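Local coordinates for protein prolyl-tRNA synthetase (Naegleria fowleri, PDB 6UYH) that probably charges tRNA(Pro) with proline through an ATP-dependent class II aminoacylation reaction, and is captured here with the inhibitor halofuginone and an ATP analogue, at residues V194-P202 against T275-H283. Sequence-based numbering, arbitrary orientation.
Sequences VYEELLAVP and TLGVMIMVH
With chi1 of Val-201 at 169°, CG1 lies opposite the backbone N and CG2 opposite the carbonyl carbon, and the two methyls meet different residues of helix 274-283: CG1 sits 3.8 Å from CG1 of Val-278, while CG2 lies 4.3 Å from CG2 of Val-282 and also approaches Met-279 CA. In His-283, chi1 of -62° sets the imidazole beside its own N, bringing NE2 to the turn around Leu-199 and Ala-200. There NE2 donates to the carbonyl O of Leu-199 at 2.9 Å. The acceptor lies close to the ring plane and the donor in the carbonyl plane, but the N-H...O angle of 139° shows a bent bond. A second carbonyl, Ala-200 O, stands 3.0 Å from the same NE2; Ala-200 has positive phi, as the chain leaves helical geometry here. Leu-199 divides its branches, CD1 resting 3.8 Å from Thr-275 CB and CD2 the same distance from Met-279 SD. One helical turn earlier, Tyr-195 brings its OH to 3.3 Å from Thr-275 CG2. Both hydroxyls bond elsewhere, Tyr-195 OH to Gly-236 O and Thr-275 OG1 to Ser-272 O, and Gly-236 and Ser-272 belong to the AMPPNP pocket. Thr-225 of strand 219-227 touches both Val-201 and Val-278. The contact thus joins the C-terminal part of helix 177-198 and the loop that follows to helix 274-283 within the class II catalytic core: apolar branches pack together, an imidazole N-H reaches the Leu-199 carbonyl just before the chain turns at Ala-200, and Tyr-195 links this packing to the backbone of the nucleotide site.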
loop_
_atom_site.group_PDB
_atom_site.type_symbol
_atom_site.label_atom_id
_atom_site.label_comp_id
_atom_site.label_asym_id
_atom_site.label_seq_id
_atom_site.Cartn_x
_atom_site.Cartn_y
_atom_site.Cartn_z
ATOM N N VAL A 194 -16.708 1.134 -8.988
ATOM C CA VAL A 194 -16.037 1.939 -7.965
ATOM C C VAL A 194 -16.705 3.302 -7.854
ATOM O O VAL A 194 -17.096 3.738 -6.767
ATOM C CB VAL A 194 -14.534 2.093 -8.267
ATOM C CG1 VAL A 194 -13.909 3.157 -7.318
ATOM C CG2 VAL A 194 -13.797 0.749 -8.121
ATOM N N TYR A 195 -16.847 3.998 -8.981
ATOM C CA TYR A 195 -17.435 5.329 -8.925
ATOM C C TYR A 195 -18.878 5.277 -8.430
ATOM O O TYR A 195 -19.257 6.023 -7.521
ATOM C CB TYR A 195 -17.349 5.993 -10.292
ATOM C CG TYR A 195 -16.030 6.675 -10.516
ATOM C CD1 TYR A 195 -15.055 6.115 -11.342
ATOM C CD2 TYR A 195 -15.738 7.874 -9.865
ATOM C CE1 TYR A 195 -13.836 6.759 -11.541
ATOM C CE2 TYR A 195 -14.530 8.514 -10.050
ATOM C CZ TYR A 195 -13.584 7.958 -10.890
ATOM O OH TYR A 195 -12.382 8.613 -11.061
ATOM N N GLU A 196 -19.690 4.375 -8.988
ATOM C CA GLU A 196 -21.127 4.431 -8.703
ATOM C C GLU A 196 -21.464 3.771 -7.366
ATOM O O GLU A 196 -22.204 4.343 -6.562
ATOM C CB GLU A 196 -21.917 3.804 -9.851
ATOM C CG GLU A 196 -21.771 4.638 -11.159
ATOM C CD GLU A 196 -22.922 4.496 -12.129
ATOM O OE1 GLU A 196 -23.863 3.722 -11.856
ATOM O OE2 GLU A 196 -22.882 5.176 -13.177
ATOM N N GLU A 197 -20.911 2.585 -7.098
ATOM C CA GLU A 197 -21.301 1.838 -5.901
ATOM C C GLU A 197 -20.553 2.289 -4.646
ATOM O O GLU A 197 -21.106 2.201 -3.547
ATOM C CB GLU A 197 -21.096 0.335 -6.119
ATOM C CG GLU A 197 -22.030 -0.261 -7.170
ATOM C CD GLU A 197 -21.735 -1.727 -7.491
ATOM O OE1 GLU A 197 -22.129 -2.172 -8.590
ATOM O OE2 GLU A 197 -21.114 -2.437 -6.662
ATOM N N LEU A 198 -19.319 2.773 -4.765
ATOM C CA LEU A 198 -18.577 3.266 -3.608
ATOM C C LEU A 198 -18.681 4.777 -3.438
ATOM O O LEU A 198 -18.921 5.262 -2.325
ATOM C CB LEU A 198 -17.095 2.871 -3.705
ATOM C CG LEU A 198 -16.777 1.383 -3.556
ATOM C CD1 LEU A 198 -15.274 1.165 -3.585
ATOM C CD2 LEU A 198 -17.384 0.855 -2.268
ATOM N N LEU A 199 -18.482 5.534 -4.518
ATOM C CA LEU A 199 -18.379 6.992 -4.459
ATOM C C LEU A 199 -19.664 7.719 -4.833
ATOM O O LEU A 199 -19.704 8.955 -4.728
ATOM C CB LEU A 199 -17.239 7.469 -5.373
ATOM C CG LEU A 199 -15.892 6.766 -5.122
ATOM C CD1 LEU A 199 -14.820 7.266 -6.078
ATOM C CD2 LEU A 199 -15.431 6.922 -3.668
ATOM N N ALA A 200 -20.698 6.990 -5.268
ATOM C CA ALA A 200 -21.977 7.566 -5.699
ATOM C C ALA A 200 -21.789 8.612 -6.799
ATOM O O ALA A 200 -22.504 9.612 -6.853
ATOM C CB ALA A 200 -22.751 8.148 -4.510
ATOM N N VAL A 201 -20.831 8.380 -7.689
ATOM C CA VAL A 201 -20.547 9.277 -8.810
ATOM C C VAL A 201 -20.956 8.576 -10.102
ATOM O O VAL A 201 -20.470 7.474 -10.377
ATOM C CB VAL A 201 -19.064 9.677 -8.869
ATOM C CG1 VAL A 201 -18.774 10.390 -10.195
ATOM C CG2 VAL A 201 -18.689 10.572 -7.684
ATOM N N PRO A 202 -21.803 9.176 -10.932
ATOM C CA PRO A 202 -22.193 8.525 -12.186
ATOM C C PRO A 202 -21.111 8.674 -13.244
ATOM O O PRO A 202 -20.342 9.639 -13.247
ATOM C CB PRO A 202 -23.468 9.280 -12.586
ATOM C CG PRO A 202 -23.233 10.669 -12.065
ATOM C CD PRO A 202 -22.489 10.465 -10.742
ATOM N N THR A 275 -9.946 9.858 -8.078
ATOM C CA THR A 275 -11.274 9.456 -7.609
ATOM C C THR A 275 -11.745 10.291 -6.429
ATOM O O THR A 275 -12.918 10.680 -6.365
ATOM C CB THR A 275 -11.263 7.978 -7.196
ATOM O OG1 THR A 275 -10.148 7.726 -6.327
ATOM C CG2 THR A 275 -11.160 7.088 -8.414
ATOM N N LEU A 276 -10.850 10.554 -5.475
ATOM C CA LEU A 276 -11.231 11.312 -4.285
ATOM C C LEU A 276 -11.622 12.741 -4.650
ATOM O O LEU A 276 -12.559 13.304 -4.073
ATOM C CB LEU A 276 -10.087 11.327 -3.269
ATOM C CG LEU A 276 -10.018 10.158 -2.275
ATOM C CD1 LEU A 276 -9.823 8.849 -2.998
ATOM C CD2 LEU A 276 -8.894 10.381 -1.291
ATOM N N GLY A 277 -10.890 13.351 -5.584
ATOM C CA GLY A 277 -11.223 14.705 -6.007
ATOM C C GLY A 277 -12.578 14.779 -6.680
ATOM O O GLY A 277 -13.366 15.694 -6.420
ATOM N N VAL A 278 -12.868 13.816 -7.555
ATOM C CA VAL A 278 -14.173 13.775 -8.209
ATOM C C VAL A 278 -15.273 13.657 -7.168
ATOM O O VAL A 278 -16.264 14.398 -7.194
ATOM C CB VAL A 278 -14.229 12.613 -9.218
ATOM C CG1 VAL A 278 -15.634 12.517 -9.821
ATOM C CG2 VAL A 278 -13.209 12.839 -10.329
ATOM N N MET A 279 -15.096 12.734 -6.222
ATOM C CA MET A 279 -16.069 12.522 -5.156
ATOM C C MET A 279 -16.386 13.824 -4.433
ATOM O O MET A 279 -17.556 14.167 -4.213
ATOM C CB MET A 279 -15.520 11.479 -4.169
ATOM C CG MET A 279 -16.480 11.129 -3.028
ATOM S SD MET A 279 -15.606 10.192 -1.737
ATOM C CE MET A 279 -14.577 11.456 -0.984
ATOM N N ILE A 280 -15.344 14.577 -4.077
ATOM C CA ILE A 280 -15.528 15.811 -3.323
ATOM C C ILE A 280 -16.167 16.897 -4.190
ATOM O O ILE A 280 -17.097 17.586 -3.759
ATOM C CB ILE A 280 -14.183 16.271 -2.741
ATOM C CG1 ILE A 280 -13.665 15.219 -1.751
ATOM C CG2 ILE A 280 -14.325 17.659 -2.116
ATOM C CD1 ILE A 280 -12.244 15.491 -1.271
ATOM N N MET A 281 -15.670 17.081 -5.421
ATOM C CA MET A 281 -16.234 18.116 -6.280
ATOM C C MET A 281 -17.691 17.840 -6.623
ATOM O O MET A 281 -18.474 18.786 -6.793
ATOM C CB MET A 281 -15.421 18.260 -7.573
ATOM C CG MET A 281 -14.058 18.904 -7.360
ATOM S SD MET A 281 -13.143 19.000 -8.929
ATOM C CE MET A 281 -11.665 19.845 -8.363
ATOM N N VAL A 282 -18.069 16.563 -6.754
ATOM C CA VAL A 282 -19.454 16.237 -7.087
ATOM C C VAL A 282 -20.362 16.452 -5.877
ATOM O O VAL A 282 -21.403 17.115 -5.977
ATOM C CB VAL A 282 -19.557 14.797 -7.634
ATOM C CG1 VAL A 282 -21.021 14.386 -7.772
ATOM C CG2 VAL A 282 -18.849 14.677 -8.989
ATOM N N HIS A 283 -19.974 15.928 -4.709
ATOM C CA HIS A 283 -20.898 15.832 -3.576
ATOM C C HIS A 283 -20.738 16.909 -2.507
ATOM O O HIS A 283 -21.678 17.119 -1.732
ATOM C CB HIS A 283 -20.756 14.479 -2.868
ATOM C CG HIS A 283 -21.091 13.306 -3.726
ATOM N ND1 HIS A 283 -22.290 13.182 -4.391
ATOM C CD2 HIS A 283 -20.396 12.174 -3.985
ATOM C CE1 HIS A 283 -22.305 12.036 -5.050
ATOM N NE2 HIS A 283 -21.167 11.406 -4.820
#